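Local coordinates for uncharacterized protein (Staphylococcus aureus subsp. aureus, PDB 3H04) that is of unknown function but has an alpha/beta-hydrolase fold with a probable Ser-His-Asp triad, consistent with an esterase-like hydrolase, at residues F101-G106 and T260-V265; F213-N218 and H248-R253. All coordinates share one frame; numbering follows the deposited sequence.

Interaction 1: residues F101-G106 and T260-V265; sequences FGRSSG and TIYRKV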
ATOM      1  N   PHE A 101       5.204   4.426  -3.000  1.00 14.68           N
ATOM      2  CA  PHE A 101       4.555   3.643  -4.039  1.00 14.08           C
ATOM      3  C   PHE A 101       3.875   2.549  -3.279  1.00 14.77           C
ATOM      4  O   PHE A 101       4.567   1.760  -2.638  1.00 15.22           O
ATOM      5  CB  PHE A 101       5.587   3.090  -5.029  1.00 14.30           C
ATOM      6  CG  PHE A 101       5.038   2.035  -5.963  1.00 15.34           C
ATOM      7  CD1 PHE A 101       3.699   2.006  -6.289  1.00 15.18           C
ATOM      8  CD2 PHE A 101       5.878   1.064  -6.493  1.00 15.19           C
ATOM      9  CE1 PHE A 101       3.179   1.068  -7.180  1.00 13.80           C
ATOM     10  CE2 PHE A 101       5.372   0.080  -7.354  1.00 19.77           C
ATOM     11  CZ  PHE A 101       4.034   0.090  -7.718  1.00 16.63           C
ATOM     12  N   GLY A 102       2.538   2.540  -3.288  1.00 14.12           N
ATOM     13  CA  GLY A 102       1.763   1.452  -2.697  1.00 15.07           C
ATOM     14  C   GLY A 102       0.770   0.835  -3.660  1.00 15.16           C
ATOM     15  O   GLY A 102       0.352   1.448  -4.676  1.00 15.32           O
ATOM     16  N   ARG A 103       0.398  -0.401  -3.360  1.00 14.81           N
ATOM     17  CA  ARG A 103      -0.652  -1.107  -4.059  1.00 14.39           C
ATOM     18  C   ARG A 103      -1.673  -1.470  -3.035  1.00 15.95           C
ATOM     19  O   ARG A 103      -1.348  -2.031  -1.979  1.00 14.68           O
ATOM     20  CB  ARG A 103      -0.128  -2.345  -4.800  1.00 15.29           C
ATOM     21  CG  ARG A 103       0.992  -1.956  -5.779  1.00 12.80           C
ATOM     22  CD  ARG A 103       1.381  -2.979  -6.773  1.00 14.32           C
ATOM     23  NE  ARG A 103       1.861  -4.228  -6.154  1.00 16.72           N
ATOM     24  CZ  ARG A 103       2.081  -5.377  -6.807  1.00 19.62           C
ATOM     25  NH1 ARG A 103       1.862  -5.482  -8.105  1.00 19.46           N
ATOM     26  NH2 ARG A 103       2.543  -6.432  -6.152  1.00 19.92           N
ATOM     27  N   SER A 104      -2.925  -1.180  -3.375  1.00 16.52           N
ATOM     28  CA  SER A 104      -4.071  -1.527  -2.568  1.00 17.02           C
ATOM     29  C   SER A 104      -3.920  -0.807  -1.199  1.00 16.08           C
ATOM     30  O   SER A 104      -3.729   0.405  -1.149  1.00 15.15           O
ATOM     31  CB  SER A 104      -4.231  -3.064  -2.505  1.00 18.11           C
ATOM     32  OG  SER A 104      -5.550  -3.378  -2.122  1.00 23.58           O
ATOM     33  N   SER A 105      -4.001  -1.531  -0.084  1.00 15.40           N
ATOM     34  CA  SER A 105      -3.813  -0.946   1.222  1.00 14.56           C
ATOM     35  C   SER A 105      -2.422  -0.336   1.425  1.00 15.38           C
ATOM     36  O   SER A 105      -2.265   0.557   2.238  1.00 15.88           O
ATOM     37  CB  SER A 105      -4.061  -2.019   2.294  1.00 16.17           C
ATOM     38  OG  SER A 105      -3.281  -3.212   2.018  1.00 20.60           O
ATOM     39  N   GLY A 106      -1.410  -0.796   0.700  1.00 14.08           N
ATOM     40  CA  GLY A 106      -0.125  -0.122   0.715  1.00 15.06           C
ATOM     41  C   GLY A 106      -0.158   1.293   0.182  1.00 14.92           C
ATOM     42  O   GLY A 106       0.654   2.148   0.608  1.00 15.52           O
ATOM     43  N   THR A 260       3.227  -0.917 -19.620  1.00 17.05           N
ATOM     44  CA  THR A 260       3.045   0.448 -20.097  1.00 17.63           C
ATOM     45  C   THR A 260       2.762   1.447 -18.989  1.00 16.95           C
ATOM     46  O   THR A 260       3.304   2.554 -18.985  1.00 16.89           O
ATOM     47  CB  THR A 260       1.948   0.486 -21.174  1.00 17.35           C
ATOM     48  OG1 THR A 260       2.476  -0.181 -22.304  1.00 18.30           O
ATOM     49  CG2 THR A 260       1.548   1.894 -21.542  1.00 18.35           C
ATOM     50  N   ILE A 261       1.896   1.053 -18.073  1.00 17.18           N
ATOM     51  CA  ILE A 261       1.589   1.845 -16.886  1.00 17.56           C
ATOM     52  C   ILE A 261       2.819   2.044 -15.972  1.00 17.80           C
ATOM     53  O   ILE A 261       3.054   3.140 -15.512  1.00 17.02           O
ATOM     54  CB  ILE A 261       0.367   1.243 -16.126  1.00 17.65           C
ATOM     55  CG1 ILE A 261      -0.888   1.470 -17.027  1.00 17.45           C
ATOM     56  CG2 ILE A 261       0.202   1.904 -14.700  1.00 17.66           C
ATOM     57  CD1 ILE A 261      -2.203   0.837 -16.543  1.00 20.07           C
ATOM     58  N   TYR A 262       3.607   1.008 -15.755  1.00 17.51           N
ATOM     59  CA  TYR A 262       4.875   1.132 -15.014  1.00 18.58           C
ATOM     60  C   TYR A 262       5.855   2.090 -15.685  1.00 18.59           C
ATOM     61  O   TYR A 262       6.527   2.848 -15.000  1.00 18.86           O
ATOM     62  CB  TYR A 262       5.563  -0.245 -14.738  1.00 18.54           C
ATOM     63  CG  TYR A 262       5.016  -0.932 -13.505  1.00 16.47           C
ATOM     64  CD1 TYR A 262       3.920  -1.792 -13.581  1.00 19.82           C
ATOM     65  CD2 TYR A 262       5.548  -0.672 -12.250  1.00 16.93           C
ATOM     66  CE1 TYR A 262       3.388  -2.385 -12.423  1.00 15.10           C
ATOM     67  CE2 TYR A 262       5.034  -1.259 -11.074  1.00 20.29           C
ATOM     68  CZ  TYR A 262       3.936  -2.121 -11.178  1.00 17.23           C
ATOM     69  OH  TYR A 262       3.399  -2.704 -10.062  1.00 18.30           O
ATOM     70  N   ARG A 263       5.940   2.051 -17.013  1.00 19.02           N
ATOM     71  CA  ARG A 263       6.766   3.019 -17.731  1.00 19.10           C
ATOM     72  C   ARG A 263       6.234   4.437 -17.571  1.00 19.31           C
ATOM     73  O   ARG A 263       7.012   5.337 -17.385  1.00 19.13           O
ATOM     74  CB  ARG A 263       6.883   2.675 -19.204  1.00 19.78           C
ATOM     75  CG  ARG A 263       7.784   1.477 -19.423  1.00 20.65           C
ATOM     76  CD  ARG A 263       8.013   1.266 -20.897  1.00 23.71           C
ATOM     77  NE  ARG A 263       8.649  -0.019 -21.175  1.00 24.79           N
ATOM     78  CZ  ARG A 263       9.915  -0.332 -20.888  1.00 25.74           C
ATOM     79  NH1 ARG A 263      10.724   0.525 -20.276  1.00 25.38           N
ATOM     80  NH2 ARG A 263      10.378  -1.533 -21.232  1.00 24.21           N
ATOM     81  N   LYS A 264       4.913   4.602 -17.553  1.00 18.61           N
ATOM     82  CA  LYS A 264       4.309   5.895 -17.251  1.00 19.42           C
ATOM     83  C   LYS A 264       4.611   6.374 -15.813  1.00 18.65           C
ATOM     84  O   LYS A 264       4.739   7.566 -15.578  1.00 18.73           O
ATOM     85  CB  LYS A 264       2.791   5.847 -17.433  1.00 18.59           C
ATOM     86  CG  LYS A 264       2.301   5.653 -18.833  1.00 21.77           C
ATOM     87  CD  LYS A 264       0.798   5.618 -18.810  1.00 23.80           C
ATOM     88  CE  LYS A 264       0.221   5.586 -20.194  1.00 25.93           C
ATOM     89  NZ  LYS A 264       0.113   6.928 -20.682  1.00 27.52           N
ATOM     90  N   VAL A 265       4.746   5.436 -14.884  1.00 18.14           N
ATOM     91  CA  VAL A 265       5.122   5.781 -13.523  1.00 17.93           C
ATOM     92  C   VAL A 265       6.496   6.452 -13.516  1.00 18.32           C
ATOM     93  O   VAL A 265       6.681   7.535 -12.942  1.00 17.41           O
ATOM     94  CB  VAL A 265       5.090   4.558 -12.586  1.00 18.29           C
ATOM     95  CG1 VAL A 265       5.865   4.849 -11.308  1.00 15.76           C
ATOM     96  CG2 VAL A 265       3.627   4.190 -12.268  1.00 17.59           C
TER

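Interaction 2: residues F213-N218 and H248-R253; sequences FIAHCN and HDFDRR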
ATOM      1  N   PHE A 213       0.272   9.840  -8.717  1.00 14.06           N
ATOM      2  CA  PHE A 213      -0.029   8.991  -9.917  1.00 13.49           C
ATOM      3  C   PHE A 213      -1.051   7.943  -9.498  1.00 13.99           C
ATOM      4  O   PHE A 213      -0.822   7.239  -8.516  1.00 15.27           O
ATOM      5  CB  PHE A 213       1.243   8.354 -10.429  1.00 13.04           C
ATOM      6  CG  PHE A 213       1.084   7.533 -11.694  1.00 14.65           C
ATOM      7  CD1 PHE A 213       1.446   8.055 -12.904  1.00 15.19           C
ATOM      8  CD2 PHE A 213       0.543   6.226 -11.641  1.00 13.69           C
ATOM      9  CE1 PHE A 213       1.305   7.311 -14.089  1.00 15.68           C
ATOM     10  CE2 PHE A 213       0.396   5.481 -12.810  1.00 18.39           C
ATOM     11  CZ  PHE A 213       0.769   6.034 -14.040  1.00 14.98           C
ATOM     12  N   ILE A 214      -2.175   7.827 -10.196  1.00 14.77           N
ATOM     13  CA  ILE A 214      -3.235   6.883  -9.808  1.00 15.47           C
ATOM     14  C   ILE A 214      -3.442   5.919 -10.951  1.00 15.52           C
ATOM     15  O   ILE A 214      -3.565   6.369 -12.100  1.00 15.05           O
ATOM     16  CB  ILE A 214      -4.542   7.596  -9.479  1.00 17.00           C
ATOM     17  CG1 ILE A 214      -4.273   8.653  -8.359  1.00 19.16           C
ATOM     18  CG2 ILE A 214      -5.653   6.537  -9.147  1.00 16.56           C
ATOM     19  CD1 ILE A 214      -5.397   9.702  -8.111  1.00 20.75           C
ATOM     20  N   ALA A 215      -3.488   4.598 -10.651  1.00 15.76           N
ATOM     21  CA  ALA A 215      -3.920   3.570 -11.643  1.00 14.82           C
ATOM     22  C   ALA A 215      -5.002   2.765 -10.924  1.00 13.96           C
ATOM     23  O   ALA A 215      -4.761   2.292  -9.783  1.00 14.48           O
ATOM     24  CB  ALA A 215      -2.758   2.668 -12.103  1.00 14.68           C
ATOM     25  N   HIS A 216      -6.163   2.641 -11.529  1.00 13.34           N
ATOM     26  CA  HIS A 216      -7.287   2.012 -10.902  1.00 14.76           C
ATOM     27  C   HIS A 216      -8.276   1.487 -11.938  1.00 15.59           C
ATOM     28  O   HIS A 216      -8.534   2.153 -12.852  1.00 16.62           O
ATOM     29  CB  HIS A 216      -7.943   3.016  -9.971  1.00 15.88           C
ATOM     30  CG  HIS A 216      -8.719   2.410  -8.854  1.00 15.11           C
ATOM     31  ND1 HIS A 216      -8.820   2.994  -7.622  1.00 17.51           N
ATOM     32  CD2 HIS A 216      -9.455   1.284  -8.795  1.00 12.11           C
ATOM     33  CE1 HIS A 216      -9.575   2.250  -6.849  1.00 13.94           C
ATOM     34  NE2 HIS A 216      -9.971   1.208  -7.537  1.00 19.12           N
ATOM     35  N   CYS A 217      -8.744   0.258 -11.814  1.00 15.67           N
ATOM     36  CA  CYS A 217      -9.726  -0.300 -12.739  1.00 17.00           C
ATOM     37  C   CYS A 217     -11.102   0.235 -12.445  1.00 17.40           C
ATOM     38  O   CYS A 217     -11.535   0.254 -11.269  1.00 13.77           O
ATOM     39  CB  CYS A 217      -9.783  -1.810 -12.588  1.00 17.23           C
ATOM     40  SG  CYS A 217      -8.242  -2.589 -13.149  1.00 19.51           S
ATOM     41  N   ASN A 218     -11.836   0.626 -13.486  1.00 16.90           N
ATOM     42  CA  ASN A 218     -13.189   1.096 -13.205  1.00 19.26           C
ATOM     43  C   ASN A 218     -14.095   0.063 -12.562  1.00 18.44           C
ATOM     44  O   ASN A 218     -14.985   0.451 -11.837  1.00 18.43           O
ATOM     45  CB  ASN A 218     -13.894   1.711 -14.435  1.00 20.21           C
ATOM     46  CG  ASN A 218     -13.651   0.953 -15.674  1.00 23.23           C
ATOM     47  OD1 ASN A 218     -13.486  -0.279 -15.661  1.00 27.49           O
ATOM     48  ND2 ASN A 218     -13.647   1.665 -16.788  1.00 27.38           N
ATOM     49  N   HIS A 248      -8.920  -5.908  -9.785  1.00 18.34           N
ATOM     50  CA  HIS A 248      -8.375  -5.064  -8.703  1.00 18.99           C
ATOM     51  C   HIS A 248      -6.908  -4.895  -9.070  1.00 18.66           C
ATOM     52  O   HIS A 248      -6.524  -3.852  -9.633  1.00 18.42           O
ATOM     53  CB  HIS A 248      -8.618  -5.722  -7.309  1.00 17.99           C
ATOM     54  CG  HIS A 248      -7.973  -5.006  -6.144  1.00 19.98           C
ATOM     55  ND1 HIS A 248      -8.130  -3.649  -5.906  1.00 19.49           N
ATOM     56  CD2 HIS A 248      -7.119  -5.456  -5.184  1.00 21.59           C
ATOM     57  CE1 HIS A 248      -7.463  -3.318  -4.807  1.00 17.77           C
ATOM     58  NE2 HIS A 248      -6.830  -4.393  -4.364  1.00 15.94           N
ATOM     59  N   ASP A 249      -6.118  -5.946  -8.862  1.00 17.60           N
ATOM     60  CA  ASP A 249      -4.677  -5.923  -9.176  1.00 19.27           C
ATOM     61  C   ASP A 249      -4.421  -6.263 -10.656  1.00 19.65           C
ATOM     62  O   ASP A 249      -4.045  -7.390 -11.053  1.00 18.70           O
ATOM     63  CB  ASP A 249      -3.859  -6.755  -8.162  1.00 21.60           C
ATOM     64  CG  ASP A 249      -4.373  -8.191  -8.002  1.00 25.46           C
ATOM     65  OD1 ASP A 249      -5.609  -8.402  -8.153  1.00 22.20           O
ATOM     66  OD2 ASP A 249      -3.530  -9.103  -7.782  1.00 23.03           O
ATOM     67  N   PHE A 250      -4.647  -5.250 -11.480  1.00 18.25           N
ATOM     68  CA  PHE A 250      -4.545  -5.396 -12.936  1.00 19.85           C
ATOM     69  C   PHE A 250      -3.130  -5.807 -13.380  1.00 20.25           C
ATOM     70  O   PHE A 250      -2.964  -6.316 -14.487  1.00 18.57           O
ATOM     71  CB  PHE A 250      -4.907  -4.067 -13.649  1.00 20.28           C
ATOM     72  CG  PHE A 250      -3.989  -2.910 -13.296  1.00 22.73           C
ATOM     73  CD1 PHE A 250      -2.769  -2.715 -13.975  1.00 22.07           C
ATOM     74  CD2 PHE A 250      -4.335  -2.007 -12.313  1.00 22.22           C
ATOM     75  CE1 PHE A 250      -1.921  -1.676 -13.632  1.00 18.96           C
ATOM     76  CE2 PHE A 250      -3.477  -0.955 -11.965  1.00 20.43           C
ATOM     77  CZ  PHE A 250      -2.274  -0.790 -12.610  1.00 20.44           C
ATOM     78  N   ASP A 251      -2.152  -5.541 -12.504  1.00 19.75           N
ATOM     79  CA  ASP A 251      -0.736  -5.841 -12.707  1.00 20.70           C
ATOM     80  C   ASP A 251      -0.298  -7.140 -12.066  1.00 21.52           C
ATOM     81  O   ASP A 251       0.892  -7.390 -11.918  1.00 20.98           O
ATOM     82  CB  ASP A 251       0.128  -4.693 -12.169  1.00 20.06           C
ATOM     83  CG  ASP A 251      -0.054  -4.454 -10.654  1.00 19.11           C
ATOM     84  OD1 ASP A 251      -1.131  -4.787 -10.072  1.00 17.16           O
ATOM     85  OD2 ASP A 251       0.872  -3.859 -10.067  1.00 17.46           O
ATOM     86  N   ARG A 252      -1.237  -7.981 -11.687  1.00 22.99           N
ATOM     87  CA  ARG A 252      -0.863  -9.287 -11.138  1.00 23.93           C
ATOM     88  C   ARG A 252       0.166  -9.994 -12.060  1.00 24.88           C
ATOM     89  O   ARG A 252       1.150 -10.567 -11.561  1.00 24.33           O
ATOM     90  CB  ARG A 252      -2.095 -10.142 -10.951  1.00 23.73           C
ATOM     91  CG  ARG A 252      -1.813 -11.513 -10.462  1.00 27.34           C
ATOM     92  CD  ARG A 252      -3.087 -12.264 -10.332  1.00 27.73           C
ATOM     93  NE  ARG A 252      -4.062 -11.574  -9.473  1.00 26.37           N
ATOM     94  CZ  ARG A 252      -5.295 -12.019  -9.298  1.00 27.23           C
ATOM     95  NH1 ARG A 252      -5.659 -13.174  -9.885  1.00 22.96           N
ATOM     96  NH2 ARG A 252      -6.151 -11.342  -8.533  1.00 28.20           N
ATOM     97  N   ARG A 253      -0.044  -9.941 -13.382  1.00 25.64           N
ATOM     98  CA  ARG A 253       0.955 -10.419 -14.370  1.00 26.28           C
ATOM     99  C   ARG A 253       1.561  -9.318 -15.234  1.00 27.40           C
ATOM    100  O   ARG A 253       0.878  -8.374 -15.641  1.00 28.37           O
ATOM    101  CB  ARG A 253       0.327 -11.453 -15.276  1.00 27.24           C
ATOM    102  CG  ARG A 253      -0.143 -12.643 -14.501  1.00 28.98           C
ATOM    103  CD  ARG A 253      -1.318 -13.291 -15.102  1.00 32.56           C
ATOM    104  NE  ARG A 253      -0.912 -14.079 -16.244  1.00 35.04           N
ATOM    105  CZ  ARG A 253      -1.057 -15.392 -16.375  1.00 34.38           C
ATOM    106  NH1 ARG A 253      -1.632 -16.132 -15.434  1.00 33.53           N
ATOM    107  NH2 ARG A 253      -0.647 -15.963 -17.502  1.00 33.61           N
TER
HETATM  108  O   HOH W   1      -7.963  -1.536  -9.755  1.00 15.07           O

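Interaction 1: residues F101-G106 and T260-V265
Phe-101, just before the probable nucleophile elbow (Gly-102 to Gly-106) of an alpha/beta-hydrolase fold, and Arg-103, within it, both meet Tyr-262 of helix 256-273. Phe-101 comes first. Its CG lies anti to the backbone N (chi1 168°), which sends the ring from the central sheet toward the helix. There CZ packs 3.8 Å from CE2 of Tyr-262, and the tyrosine hydroxyl sits at the edge of the phenylalanine ring, in its plane. Phe-125 of the neighbouring strand 121-125 meets both rings edge-to-face. After Gly-102, the first glycine of the elbow, comes Arg-103, whose chain bends at its third torsion and brings NH1 to 3.7 Å from Tyr-262 OH, the guanidinium plane 68° from that of the Tyr-262 ring. The two polar groups do not bond directly; each instead binds OD2 of Asp-251, the arginine by a salt bridge and the tyrosine by a hydrogen bond, so one carboxylate oxygen is shared by both, and Arg-103 NE has a second partner in Tyr-34 OH. Beyond, Ser-104, the presumed nucleophile, occupies the strained turn (phi 61°) into helix 105-116, its OG hydrogen-bonded to His-248 NE2.

Interaction 2: residues F213-N218 and H248-R253
Ala-215 and Cys-217, alternate residues of strand 212-217, face Phe-250 in the loop that bears His-248, the likely catalytic histidine of this alpha/beta-hydrolase fold. The apolar contacts come first. The methyl CB of Ala-215 lies 3.5 Å from Phe-250 CZ and also touches CE2, meeting the far end of the ring. Cys-217 takes the near end: its SG is 3.7 Å from CB of Phe-250 and forms an oblique sulfur-aromatic contact, 5.2 Å from SG to the ring centroid and 67° off the normal. Phe-250 has its CG between the backbone N and the carbonyl carbon (chi1 61°), which directs the ring back along the strand; Ile-261 and Phe-125 also pack against it.

Polar contact between the segments runs through one water, which accepts from Cys-217 N and donates to His-248 O, tying the end of the strand to the histidine's backbone. The CB of His-248 points away from the strand; its ring has ND1 hydrogen-bonded to Asp-220 OD2 and NE2 to Ser-104 OG, consistent with a charge-relay triad.

Within the loop, a type I turn runs from Asp-249 to Arg-252 and a side-on salt bridge spans it. Arg-252 NE binds Asp-249 OD2 at 3.0 Å, meeting it from above the carboxylate plane, while Arg-252 NH2 reaches the syn lone pair of Asp-249 OD1, also at 3.0 Å.

In the fold
From the N terminus, the chain first lays down the early strands of the sheet and reaches 101-106 in strand 98-103 and the start of helix 105-116. Strand 212-217 follows much later, two places along in the sheet with strand 121-125 between. The loop 248-253 then folds back onto that strand, so interaction 2 closes the shorter loop, before helix 256-273 returns to strand 98-103 and closes the longer one as interaction 1. Interaction 2 is thus nested inside interaction 1. Their centres lie about 8 Å apart, and Val-265 packs on Phe-213 between them. Together they tie the final helix and the histidine loop to the central sheet.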